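Local coordinates for RavA (Legionella pneumophila str. Paris, PDB 6WO6), which is an effector of Legionella pneumophila whose molecular activity is not established, an elongated, all-helical protein probably associated with cell invasion, at residues A[78-83]-A[117-122]; A[290-295]-A[323-328]; A[164-169]-A[201-206]. The protein carries 2 engineered substitutions. One frame throughout, in Å; residues are numbered along the deposited sequence.

Interaction 1: A[78-83]-A[117-122]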
ATOM      1  N   HIS A  78      31.803  -4.140 -22.409  1.00 77.57           N
ATOM      2  CA  HIS A  78      31.478  -4.990 -21.269  1.00 78.80           C
ATOM      3  C   HIS A  78      31.220  -4.163 -20.017  1.00 80.54           C
ATOM      4  O   HIS A  78      30.352  -4.507 -19.206  1.00 81.25           O
ATOM      5  CB  HIS A  78      32.602  -5.996 -21.027  1.00 81.36           C
ATOM      6  CG  HIS A  78      32.386  -6.862 -19.825  1.00 83.40           C
ATOM      7  ND1 HIS A  78      32.764  -6.480 -18.555  1.00 85.47           N
ATOM      8  CD2 HIS A  78      31.833  -8.091 -19.700  1.00 83.05           C
ATOM      9  CE1 HIS A  78      32.452  -7.437 -17.699  1.00 85.93           C
ATOM     10  NE2 HIS A  78      31.885  -8.426 -18.369  1.00 84.95           N
ATOM     11  N   SER A  79      31.961  -3.065 -19.844  1.00 81.65           N
ATOM     12  CA  SER A  79      31.738  -2.185 -18.701  1.00 83.42           C
ATOM     13  C   SER A  79      30.324  -1.613 -18.717  1.00 78.85           C
ATOM     14  O   SER A  79      29.608  -1.651 -17.705  1.00 79.54           O
ATOM     15  CB  SER A  79      32.778  -1.064 -18.704  1.00 89.80           C
ATOM     16  OG  SER A  79      32.580  -0.168 -17.626  1.00 93.87           O
ATOM     17  N   PHE A  80      29.906  -1.077 -19.869  1.00 73.25           N
ATOM     18  CA  PHE A  80      28.556  -0.541 -20.002  1.00 67.15           C
ATOM     19  C   PHE A  80      27.506  -1.615 -19.742  1.00 64.49           C
ATOM     20  O   PHE A  80      26.529  -1.378 -19.019  1.00 62.81           O
ATOM     21  CB  PHE A  80      28.364   0.059 -21.396  1.00 65.17           C
ATOM     22  CG  PHE A  80      29.119   1.335 -21.621  1.00 68.15           C
ATOM     23  CD1 PHE A  80      30.435   1.312 -22.056  1.00 70.94           C
ATOM     24  CD2 PHE A  80      28.512   2.561 -21.407  1.00 69.08           C
ATOM     25  CE1 PHE A  80      31.134   2.488 -22.268  1.00 73.81           C
ATOM     26  CE2 PHE A  80      29.203   3.741 -21.617  1.00 72.51           C
ATOM     27  CZ  PHE A  80      30.516   3.705 -22.050  1.00 74.73           C
ATOM     28  N   LEU A  81      27.692  -2.803 -20.325  1.00 63.86           N
ATOM     29  CA  LEU A  81      26.694  -3.857 -20.166  1.00 62.66           C
ATOM     30  C   LEU A  81      26.584  -4.303 -18.713  1.00 66.49           C
ATOM     31  O   LEU A  81      25.476  -4.529 -18.207  1.00 68.61           O
ATOM     32  CB  LEU A  81      27.025  -5.041 -21.073  1.00 60.55           C
ATOM     33  CG  LEU A  81      25.877  -6.041 -21.228  1.00 56.96           C
ATOM     34  CD1 LEU A  81      24.647  -5.334 -21.769  1.00 53.67           C
ATOM     35  CD2 LEU A  81      26.269  -7.207 -22.122  1.00 56.54           C
ATOM     36  N   PHE A  82      27.719  -4.424 -18.017  1.00 67.67           N
ATOM     37  CA  PHE A  82      27.671  -4.850 -16.624  1.00 68.60           C
ATOM     38  C   PHE A  82      27.026  -3.788 -15.742  1.00 67.96           C
ATOM     39  O   PHE A  82      26.239  -4.116 -14.847  1.00 65.38           O
ATOM     40  CB  PHE A  82      29.072  -5.189 -16.117  1.00 69.96           C
ATOM     41  CG  PHE A  82      29.074  -5.889 -14.789  1.00 71.48           C
ATOM     42  CD1 PHE A  82      28.686  -7.217 -14.695  1.00 72.08           C
ATOM     43  CD2 PHE A  82      29.452  -5.221 -13.637  1.00 72.97           C
ATOM     44  CE1 PHE A  82      28.679  -7.869 -13.477  1.00 74.19           C
ATOM     45  CE2 PHE A  82      29.448  -5.868 -12.414  1.00 75.08           C
ATOM     46  CZ  PHE A  82      29.060  -7.194 -12.334  1.00 75.85           C
ATOM     47  N   GLN A  83      27.335  -2.509 -15.983  1.00 68.29           N
ATOM     48  CA  GLN A  83      26.694  -1.451 -15.206  1.00 67.23           C
ATOM     49  C   GLN A  83      25.186  -1.425 -15.444  1.00 63.25           C
ATOM     50  O   GLN A  83      24.403  -1.208 -14.507  1.00 63.04           O
ATOM     51  CB  GLN A  83      27.323  -0.099 -15.538  1.00 69.22           C
ATOM     52  CG  GLN A  83      28.725   0.086 -14.977  1.00 74.03           C
ATOM     53  CD  GLN A  83      29.356   1.402 -15.399  1.00 78.05           C
ATOM     54  OE1 GLN A  83      29.374   2.369 -14.637  1.00 79.32           O
ATOM     55  NE2 GLN A  83      29.882   1.441 -16.617  1.00 79.60           N
ATOM     56  N   ASN A 117      23.078   7.928 -12.092  1.00 78.55           N
ATOM     57  CA  ASN A 117      23.137   9.210 -12.779  1.00 81.22           C
ATOM     58  C   ASN A 117      23.527   9.045 -14.244  1.00 83.45           C
ATOM     59  O   ASN A 117      22.972   9.724 -15.115  1.00 85.47           O
ATOM     60  CB  ASN A 117      24.129  10.137 -12.070  1.00 84.33           C
ATOM     61  CG  ASN A 117      24.149  11.535 -12.659  1.00 87.38           C
ATOM     62  OD1 ASN A 117      23.123  12.048 -13.107  1.00 85.59           O
ATOM     63  ND2 ASN A 117      25.323  12.157 -12.663  1.00 92.44           N
ATOM     64  N   ASN A 118      24.474   8.147 -14.527  1.00 82.72           N
ATOM     65  CA  ASN A 118      24.832   7.848 -15.909  1.00 82.87           C
ATOM     66  C   ASN A 118      23.726   7.068 -16.605  1.00 82.73           C
ATOM     67  O   ASN A 118      23.388   7.353 -17.761  1.00 86.39           O
ATOM     68  CB  ASN A 118      26.146   7.064 -15.952  1.00 81.67           C
ATOM     69  CG  ASN A 118      27.326   7.870 -15.445  1.00 81.86           C
ATOM     70  OD1 ASN A 118      27.463   9.054 -15.752  1.00 83.34           O
ATOM     71  ND2 ASN A 118      28.187   7.230 -14.661  1.00 80.89           N
ATOM     72  N   PHE A 119      23.152   6.081 -15.920  1.00 77.78           N
ATOM     73  CA  PHE A 119      22.085   5.243 -16.463  1.00 72.05           C
ATOM     74  C   PHE A 119      20.718   5.665 -15.946  1.00 68.85           C
ATOM     75  O   PHE A 119      19.881   4.819 -15.617  1.00 66.53           O
ATOM     76  CB  PHE A 119      22.349   3.776 -16.136  1.00 70.80           C
ATOM     77  CG  PHE A 119      23.587   3.219 -16.781  1.00 73.03           C
ATOM     78  CD1 PHE A 119      24.826   3.363 -16.177  1.00 75.82           C
ATOM     79  CD2 PHE A 119      23.510   2.541 -17.988  1.00 72.78           C
ATOM     80  CE1 PHE A 119      25.966   2.849 -16.768  1.00 76.64           C
ATOM     81  CE2 PHE A 119      24.648   2.021 -18.584  1.00 73.76           C
ATOM     82  CZ  PHE A 119      25.877   2.175 -17.974  1.00 75.28           C
ATOM     83  N   ASN A 120      20.464   6.972 -15.865  1.00 69.36           N
ATOM     84  CA  ASN A 120      19.198   7.437 -15.306  1.00 69.73           C
ATOM     85  C   ASN A 120      18.032   7.138 -16.240  1.00 69.63           C
ATOM     86  O   ASN A 120      16.945   6.770 -15.780  1.00 72.26           O
ATOM     87  CB  ASN A 120      19.275   8.931 -15.002  1.00 73.61           C
ATOM     88  CG  ASN A 120      18.146   9.398 -14.107  1.00 75.57           C
ATOM     89  OD1 ASN A 120      17.101   9.844 -14.584  1.00 77.28           O
ATOM     90  ND2 ASN A 120      18.348   9.295 -12.797  1.00 75.16           N
ATOM     91  N   LYS A 121      18.233   7.298 -17.551  1.00 67.16           N
ATOM     92  CA  LYS A 121      17.196   6.917 -18.507  1.00 63.45           C
ATOM     93  C   LYS A 121      16.860   5.435 -18.384  1.00 61.07           C
ATOM     94  O   LYS A 121      15.683   5.051 -18.392  1.00 62.83           O
ATOM     95  CB  LYS A 121      17.642   7.253 -19.931  1.00 63.27           C
ATOM     96  CG  LYS A 121      18.056   8.705 -20.133  1.00 65.24           C
ATOM     97  N   LEU A 122      17.884   4.587 -18.247  1.00 57.40           N
ATOM     98  CA  LEU A 122      17.648   3.160 -18.054  1.00 53.67           C
ATOM     99  C   LEU A 122      16.911   2.893 -16.747  1.00 52.86           C
ATOM    100  O   LEU A 122      16.029   2.029 -16.690  1.00 51.41           O
ATOM    101  CB  LEU A 122      18.974   2.401 -18.080  1.00 51.59           C
ATOM    102  CG  LEU A 122      18.861   0.926 -17.688  1.00 51.24           C
ATOM    103  CD1 LEU A 122      18.089   0.145 -18.740  1.00 51.63           C
ATOM    104  CD2 LEU A 122      20.227   0.314 -17.449  1.00 52.18           C
TER

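Interaction 2: A[290-295]-A[323-328]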
ATOM      1  N   LEU A 290     -20.631   2.083  21.862  1.00 52.31           N
ATOM      2  CA  LEU A 290     -21.598   3.149  21.632  1.00 53.05           C
ATOM      3  C   LEU A 290     -22.412   3.474  22.879  1.00 56.78           C
ATOM      4  O   LEU A 290     -22.861   4.615  23.035  1.00 60.51           O
ATOM      5  CB  LEU A 290     -22.538   2.761  20.491  1.00 49.75           C
ATOM      6  CG  LEU A 290     -22.018   2.942  19.068  1.00 45.90           C
ATOM      7  CD1 LEU A 290     -22.985   2.338  18.067  1.00 44.08           C
ATOM      8  CD2 LEU A 290     -21.818   4.416  18.792  1.00 46.96           C
ATOM      9  N   PHE A 291     -22.606   2.507  23.779  1.00 55.95           N
ATOM     10  CA  PHE A 291     -23.682   2.636  24.761  1.00 55.80           C
ATOM     11  C   PHE A 291     -23.376   3.543  25.956  1.00 58.49           C
ATOM     12  O   PHE A 291     -24.229   4.370  26.304  1.00 58.61           O
ATOM     13  CB  PHE A 291     -24.108   1.249  25.246  1.00 55.12           C
ATOM     14  CG  PHE A 291     -24.949   0.506  24.252  1.00 53.51           C
ATOM     15  CD1 PHE A 291     -24.361  -0.180  23.201  1.00 52.98           C
ATOM     16  CD2 PHE A 291     -26.327   0.516  24.351  1.00 54.41           C
ATOM     17  CE1 PHE A 291     -25.134  -0.857  22.279  1.00 53.40           C
ATOM     18  CE2 PHE A 291     -27.108  -0.157  23.431  1.00 54.93           C
ATOM     19  CZ  PHE A 291     -26.514  -0.845  22.394  1.00 54.24           C
ATOM     20  N   PRO A 292     -22.216   3.432  26.621  1.00 61.04           N
ATOM     21  CA  PRO A 292     -21.982   4.310  27.786  1.00 62.59           C
ATOM     22  C   PRO A 292     -22.086   5.794  27.471  1.00 66.27           C
ATOM     23  O   PRO A 292     -22.634   6.552  28.279  1.00 69.42           O
ATOM     24  CB  PRO A 292     -20.568   3.920  28.234  1.00 63.51           C
ATOM     25  CG  PRO A 292     -20.412   2.517  27.779  1.00 64.05           C
ATOM     26  CD  PRO A 292     -21.120   2.458  26.456  1.00 61.72           C
ATOM     27  N   GLU A 293     -21.582   6.233  26.315  1.00 67.27           N
ATOM     28  CA  GLU A 293     -21.670   7.646  25.955  1.00 69.36           C
ATOM     29  C   GLU A 293     -23.111   8.055  25.672  1.00 65.36           C
ATOM     30  O   GLU A 293     -23.631   9.003  26.269  1.00 65.95           O
ATOM     31  CB  GLU A 293     -20.789   7.936  24.739  1.00 73.75           C
ATOM     32  CG  GLU A 293     -19.597   8.832  25.026  1.00 81.66           C
ATOM     33  CD  GLU A 293     -18.326   8.046  25.285  1.00 86.60           C
ATOM     34  OE1 GLU A 293     -17.259   8.676  25.450  1.00 89.73           O
ATOM     35  OE2 GLU A 293     -18.391   6.797  25.316  1.00 86.84           O
ATOM     36  N   LEU A 294     -23.771   7.348  24.754  1.00 62.12           N
ATOM     37  CA  LEU A 294     -25.100   7.754  24.313  1.00 62.64           C
ATOM     38  C   LEU A 294     -26.170   7.546  25.381  1.00 65.07           C
ATOM     39  O   LEU A 294     -27.222   8.193  25.319  1.00 66.68           O
ATOM     40  CB  LEU A 294     -25.469   6.996  23.036  1.00 59.17           C
ATOM     41  CG  LEU A 294     -24.441   7.104  21.906  1.00 57.77           C
ATOM     42  CD1 LEU A 294     -24.939   6.407  20.651  1.00 55.72           C
ATOM     43  CD2 LEU A 294     -24.094   8.556  21.617  1.00 60.54           C
ATOM     44  N   LEU A 295     -25.932   6.667  26.355  1.00 63.99           N
ATOM     45  CA  LEU A 295     -26.852   6.464  27.466  1.00 64.59           C
ATOM     46  C   LEU A 295     -26.399   7.168  28.739  1.00 69.14           C
ATOM     47  O   LEU A 295     -26.973   6.922  29.806  1.00 73.25           O
ATOM     48  CB  LEU A 295     -27.034   4.970  27.749  1.00 60.81           C
ATOM     49  CG  LEU A 295     -27.565   4.058  26.641  1.00 55.99           C
ATOM     50  CD1 LEU A 295     -27.913   2.696  27.217  1.00 55.18           C
ATOM     51  CD2 LEU A 295     -28.766   4.672  25.950  1.00 54.72           C
ATOM     52  N   MET A 323     -24.945  -6.457  30.572  1.00 68.67           N
ATOM     53  CA  MET A 323     -24.008  -7.268  29.771  1.00 70.56           C
ATOM     54  C   MET A 323     -23.425  -6.400  28.663  1.00 67.55           C
ATOM     55  O   MET A 323     -22.229  -6.487  28.431  1.00 66.93           O
ATOM     56  CB  MET A 323     -24.743  -8.439  29.132  1.00 75.01           C
ATOM     57  CG  MET A 323     -24.154  -8.852  27.830  1.00 78.66           C
ATOM     58  SD  MET A 323     -24.415 -10.598  27.660  1.00 84.88           S
ATOM     59  CE  MET A 323     -23.631 -11.172  29.159  1.00 91.31           C
ATOM     60  N   ILE A 324     -24.262  -5.617  27.989  1.00 65.51           N
ATOM     61  CA  ILE A 324     -23.729  -4.752  26.940  1.00 61.47           C
ATOM     62  C   ILE A 324     -22.724  -3.768  27.523  1.00 64.68           C
ATOM     63  O   ILE A 324     -21.670  -3.510  26.930  1.00 64.55           O
ATOM     64  CB  ILE A 324     -24.873  -4.027  26.212  1.00 57.44           C
ATOM     65  CG1 ILE A 324     -25.707  -5.020  25.404  1.00 56.20           C
ATOM     66  CG2 ILE A 324     -24.323  -2.932  25.317  1.00 55.60           C
ATOM     67  CD1 ILE A 324     -27.078  -4.506  25.048  1.00 55.39           C
ATOM     68  N   ASN A 325     -23.030  -3.207  28.696  1.00 69.14           N
ATOM     69  CA  ASN A 325     -22.092  -2.290  29.336  1.00 74.39           C
ATOM     70  C   ASN A 325     -20.813  -3.009  29.750  1.00 77.56           C
ATOM     71  O   ASN A 325     -19.723  -2.427  29.700  1.00 76.71           O
ATOM     72  CB  ASN A 325     -22.754  -1.622  30.541  1.00 79.52           C
ATOM     73  CG  ASN A 325     -22.539  -0.125  30.561  1.00 83.13           C
ATOM     74  OD1 ASN A 325     -23.298   0.630  29.950  1.00 82.71           O
ATOM     75  ND2 ASN A 325     -21.497   0.317  31.260  1.00 86.04           N
ATOM     76  N   GLY A 326     -20.926  -4.274  30.161  1.00 82.03           N
ATOM     77  CA  GLY A 326     -19.738  -5.051  30.472  1.00 85.70           C
ATOM     78  C   GLY A 326     -18.888  -5.352  29.254  1.00 85.54           C
ATOM     79  O   GLY A 326     -17.661  -5.441  29.359  1.00 88.78           O
ATOM     80  N   ALA A 327     -19.519  -5.522  28.091  1.00 82.49           N
ATOM     81  CA  ALA A 327     -18.757  -5.712  26.861  1.00 82.08           C
ATOM     82  C   ALA A 327     -17.993  -4.451  26.480  1.00 83.95           C
ATOM     83  O   ALA A 327     -16.922  -4.535  25.869  1.00 84.82           O
ATOM     84  CB  ALA A 327     -19.682  -6.139  25.723  1.00 80.16           C
ATOM     85  N   ALA A 328     -18.528  -3.280  26.820  1.00 85.89           N
ATOM     86  CA  ALA A 328     -17.751  -2.055  26.755  1.00 88.96           C
ATOM     87  C   ALA A 328     -16.677  -2.081  27.843  1.00 95.32           C
ATOM     88  O   ALA A 328     -16.613  -2.995  28.670  1.00 98.43           O
ATOM     89  CB  ALA A 328     -18.663  -0.840  26.892  1.00 88.24           C
TER

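Interaction 3: A[164-169]-A[201-206]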
ATOM      1  N   ALA A 164       9.086   8.596  -7.410  1.00 47.64           N
ATOM      2  CA  ALA A 164       9.197   9.276  -6.122  1.00 46.93           C
ATOM      3  C   ALA A 164       7.838   9.775  -5.641  1.00 45.91           C
ATOM      4  O   ALA A 164       7.520   9.694  -4.446  1.00 46.52           O
ATOM      5  CB  ALA A 164      10.195  10.429  -6.226  1.00 47.19           C
ATOM      6  N   ALA A 165       7.017  10.283  -6.565  1.00 44.44           N
ATOM      7  CA  ALA A 165       5.676  10.724  -6.204  1.00 43.74           C
ATOM      8  C   ALA A 165       4.836   9.563  -5.685  1.00 45.38           C
ATOM      9  O   ALA A 165       4.137   9.697  -4.670  1.00 47.57           O
ATOM     10  CB  ALA A 165       5.001  11.382  -7.408  1.00 41.65           C
ATOM     11  N   LYS A 166       4.899   8.410  -6.364  1.00 43.83           N
ATOM     12  CA  LYS A 166       4.128   7.252  -5.918  1.00 43.04           C
ATOM     13  C   LYS A 166       4.602   6.760  -4.555  1.00 44.63           C
ATOM     14  O   LYS A 166       3.788   6.338  -3.723  1.00 44.72           O
ATOM     15  CB  LYS A 166       4.211   6.129  -6.952  1.00 42.10           C
ATOM     16  CG  LYS A 166       3.566   6.455  -8.292  1.00 42.52           C
ATOM     17  CD  LYS A 166       2.072   6.691  -8.164  1.00 43.47           C
ATOM     18  CE  LYS A 166       1.478   7.115  -9.496  1.00 45.82           C
ATOM     19  NZ  LYS A 166       0.070   7.574  -9.358  1.00 48.51           N
ATOM     20  N   VAL A 167       5.914   6.802  -4.309  1.00 45.71           N
ATOM     21  CA  VAL A 167       6.428   6.383  -3.006  1.00 46.27           C
ATOM     22  C   VAL A 167       5.927   7.319  -1.912  1.00 46.75           C
ATOM     23  O   VAL A 167       5.521   6.873  -0.830  1.00 47.87           O
ATOM     24  CB  VAL A 167       7.965   6.302  -3.034  1.00 46.50           C
ATOM     25  CG1 VAL A 167       8.524   6.249  -1.621  1.00 46.82           C
ATOM     26  CG2 VAL A 167       8.402   5.079  -3.815  1.00 47.25           C
ATOM     27  N   GLY A 168       5.947   8.628  -2.176  1.00 45.99           N
ATOM     28  CA  GLY A 168       5.367   9.563  -1.225  1.00 47.45           C
ATOM     29  C   GLY A 168       3.905   9.266  -0.939  1.00 48.95           C
ATOM     30  O   GLY A 168       3.472   9.277   0.219  1.00 50.00           O
ATOM     31  N   HIS A 169       3.133   8.972  -1.989  1.00 48.37           N
ATOM     32  CA  HIS A 169       1.708   8.699  -1.815  1.00 50.20           C
ATOM     33  C   HIS A 169       1.476   7.454  -0.963  1.00 53.53           C
ATOM     34  O   HIS A 169       0.644   7.456  -0.042  1.00 54.70           O
ATOM     35  CB  HIS A 169       1.044   8.548  -3.182  1.00 51.30           C
ATOM     36  CG  HIS A 169       0.991   9.818  -3.971  1.00 55.71           C
ATOM     37  ND1 HIS A 169       0.733   9.841  -5.325  1.00 57.61           N
ATOM     38  CD2 HIS A 169       1.152  11.110  -3.597  1.00 57.87           C
ATOM     39  CE1 HIS A 169       0.744  11.091  -5.752  1.00 58.90           C
ATOM     40  NE2 HIS A 169       0.995  11.881  -4.723  1.00 58.46           N
ATOM     41  N   ILE A 201      -7.050   4.129  -3.577  1.00 49.41           N
ATOM     42  CA  ILE A 201      -7.391   3.083  -4.538  1.00 50.44           C
ATOM     43  C   ILE A 201      -6.130   2.458  -5.128  1.00 54.74           C
ATOM     44  O   ILE A 201      -6.021   1.231  -5.239  1.00 54.50           O
ATOM     45  CB  ILE A 201      -8.317   3.646  -5.631  1.00 47.33           C
ATOM     46  CG1 ILE A 201      -9.673   4.024  -5.029  1.00 43.72           C
ATOM     47  CG2 ILE A 201      -8.488   2.643  -6.763  1.00 46.92           C
ATOM     48  CD1 ILE A 201     -10.614   4.687  -6.003  1.00 43.91           C
ATOM     49  N   GLU A 202      -5.157   3.294  -5.512  1.00 58.58           N
ATOM     50  CA  GLU A 202      -3.931   2.789  -6.124  1.00 60.15           C
ATOM     51  C   GLU A 202      -3.175   1.849  -5.194  1.00 58.71           C
ATOM     52  O   GLU A 202      -2.524   0.908  -5.663  1.00 61.04           O
ATOM     53  CB  GLU A 202      -3.026   3.954  -6.535  1.00 62.35           C
ATOM     54  CG  GLU A 202      -3.150   4.361  -7.995  1.00 67.61           C
ATOM     55  CD  GLU A 202      -2.214   5.500  -8.367  1.00 71.17           C
ATOM     56  OE1 GLU A 202      -1.544   6.040  -7.460  1.00 71.68           O
ATOM     57  OE2 GLU A 202      -2.149   5.857  -9.564  1.00 72.53           O
ATOM     58  N   PHE A 203      -3.248   2.082  -3.886  1.00 54.33           N
ATOM     59  CA  PHE A 203      -2.517   1.296  -2.899  1.00 52.16           C
ATOM     60  C   PHE A 203      -3.469   0.600  -1.935  1.00 49.67           C
ATOM     61  O   PHE A 203      -3.224   0.542  -0.729  1.00 48.99           O
ATOM     62  CB  PHE A 203      -1.528   2.172  -2.134  1.00 53.08           C
ATOM     63  CG  PHE A 203      -0.499   2.834  -3.009  1.00 54.94           C
ATOM     64  CD1 PHE A 203       0.588   2.118  -3.488  1.00 56.08           C
ATOM     65  CD2 PHE A 203      -0.614   4.174  -3.345  1.00 54.85           C
ATOM     66  CE1 PHE A 203       1.540   2.728  -4.295  1.00 55.85           C
ATOM     67  CE2 PHE A 203       0.331   4.789  -4.148  1.00 54.18           C
ATOM     68  CZ  PHE A 203       1.409   4.066  -4.624  1.00 54.96           C
ATOM     69  N   ALA A 204      -4.563   0.046  -2.466  1.00 48.90           N
ATOM     70  CA  ALA A 204      -5.607  -0.537  -1.625  1.00 45.53           C
ATOM     71  C   ALA A 204      -5.113  -1.723  -0.806  1.00 47.91           C
ATOM     72  O   ALA A 204      -5.681  -2.002   0.259  1.00 49.20           O
ATOM     73  CB  ALA A 204      -6.797  -0.964  -2.484  1.00 41.87           C
ATOM     74  N   SER A 205      -4.069  -2.420  -1.269  1.00 49.36           N
ATOM     75  CA  SER A 205      -3.534  -3.543  -0.503  1.00 53.76           C
ATOM     76  C   SER A 205      -3.090  -3.116   0.889  1.00 52.65           C
ATOM     77  O   SER A 205      -3.102  -3.930   1.820  1.00 53.52           O
ATOM     78  CB  SER A 205      -2.365  -4.186  -1.247  1.00 60.38           C
ATOM     79  OG  SER A 205      -2.716  -4.490  -2.583  1.00 65.45           O
ATOM     80  N   LEU A 206      -2.707  -1.847   1.053  1.00 51.53           N
ATOM     81  CA  LEU A 206      -2.296  -1.344   2.358  1.00 51.38           C
ATOM     82  C   LEU A 206      -3.410  -1.419   3.393  1.00 54.30           C
ATOM     83  O   LEU A 206      -3.124  -1.401   4.596  1.00 56.24           O
ATOM     84  CB  LEU A 206      -1.806   0.100   2.237  1.00 46.98           C
ATOM     85  CG  LEU A 206      -0.481   0.297   1.508  1.00 45.65           C
ATOM     86  CD1 LEU A 206      -0.061   1.757   1.560  1.00 44.66           C
ATOM     87  CD2 LEU A 206       0.581  -0.599   2.118  1.00 46.81           C
TER
HETATM   88  O   HOH W   1      -1.557   8.121  -6.072  1.00 65.80           O

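Interaction 1: A[78-83]-A[117-122]
The side chain of Gln83 lies against the ring of Phe119, and this pair carries most of a small contact, in an all-helical fold, between helix 77-92 and the break between helices 115-118 and 120-127. Gln83 is on helix 77-92. Phe119 occupies the break, where it has left helical geometry and stands at the N-cap position of the second helix, and its ring packs against helix 77-92. Tracing Gln83 outward, CB meets the ring first, 3.5 Å from Phe119 CE1, and lies almost as near to Phe119 CZ. CG turns to the side of the backbone N (chi1 -72°), and from there the chain runs extended, crossing the phenylalanine side chain at about a right angle. The amide returns to the ring: CD of Gln83 comes to 3.9 Å from Phe119 CE1, and OE1 of Gln83 to 4.0 Å from that same carbon. The amide plane stands 71° from the ring plane, so the group is steeply tilted rather than stacked. On the backbone side, the Gln83 carbonyl carbon sits over one face of the Phe119 ring, while Phe80 O approaches Phe119 CZ at 3.8 Å, oblique to the ring. The two rings meet more loosely, Phe80 CD2 lying 4.3 Å from Phe119 CZ. Leu42 on helix 38-51 and Ala84 and Val87 further along helix 77-92 also touch the phenylalanine, which is buried. At the tip of Gln83, NE2 folds back to its own helix and gives a weak hydrogen bond to Ser79 O, 3.3 Å long with an N-H...O angle of 156°.

Interaction 2: A[290-295]-A[323-328]
Phe291 and Ile324 meet through a CH-pi contact in which a methyl branch sits over the aromatic face. Ile324 CG2 is 3.7 Å from the ring centroid of Phe291 and 20° off the ring normal; it is displaced toward the rim, which brings it to 3.5 Å from Phe291 CD1. With CG1 beside the backbone N (chi1 -68°), CG2 stands anti to that N, and it is this branch that lies on the ring. Next to this pair, Pro292 CG packs at 3.9 Å against Ala328 CB. The same Pro292 CG is 4.1 Å from Asn325 OD1, a loose approach of side chains that run antiparallel alongside one another. This is apolar helix-helix packing in an all-helical chain, joining a short helix to the last one, 311-327. Within its own segment, Leu295 CD1 lies at the edge of the Phe291 ring, in its plane, and the backbone bond from Leu295 N to Phe291 O (2.9 Å) ties these two positions together. Further out, Cys284 of helix 281-286 touches both Phe291 and Ile324, and Ile261 of helix 246-265 also reaches Phe291. The short helix 290-294 thus contacts helix 246-265 and helix 214-224 as well as the C-terminal end of helix 311-327.

Interaction 3: A[164-169]-A[201-206]
Lys166 and Glu202 form a salt bridge, the ammonium facing both carboxylate oxygens. Lys166 NZ donates to Glu202 OE2 at 2.8 Å, meeting the syn lone pair, and makes a weak second bond to Glu202 OE1 at 2.9 Å. The lysine reaches this position by bending at chi2 (-63°) and then running straight, and it crosses the extended glutamate at about a right angle. A water lies between His169 ND1 and Glu202 OE1; its bond to the histidine is weak and its distance to the carboxylate is too short to be trusted, so the bridge is doubtful. The salt bridge joins helix 162-181 to the C-terminal end of helix 197-202 in this all-helical chain. Phe203, the first residue to leave that helix, packs its ring against the backbone of helix 162-181. Its CZ lies 3.4 Å from Lys166 O, and CE2 of Phe203 lies 3.9 Å from His169 CB, both approaches being oblique to the ring. The His169 ring, for its part, has the Ala165 carbonyl oxygen of its own helix 3.2 Å above its plane, offset toward the rim. Around the buried phenylalanine, Ala135 of helix 131-141 and Ala170 of helix 162-181 add further apolar contacts.

In the fold
The three contacts follow one another along an elongated chain: interaction 3 lies about 5 Å from its centre, whereas interactions 1 and 2 lie on opposite sides of it, their centres 65 Å apart. None touches another, and they share no helix. Interactions 1 and 3 nevertheless resemble each other, since each sets a phenylalanine that has just left a helix against a long helix, near a carbonyl oxygen and the CB of the residue three positions later. Both are partly buried, but interaction 3 adds a salt bridge between two partly exposed side chains, where interaction 1 has an amide that bonds weakly within its own helix. Interaction 2 is the most buried of the three and relies on apolar packing.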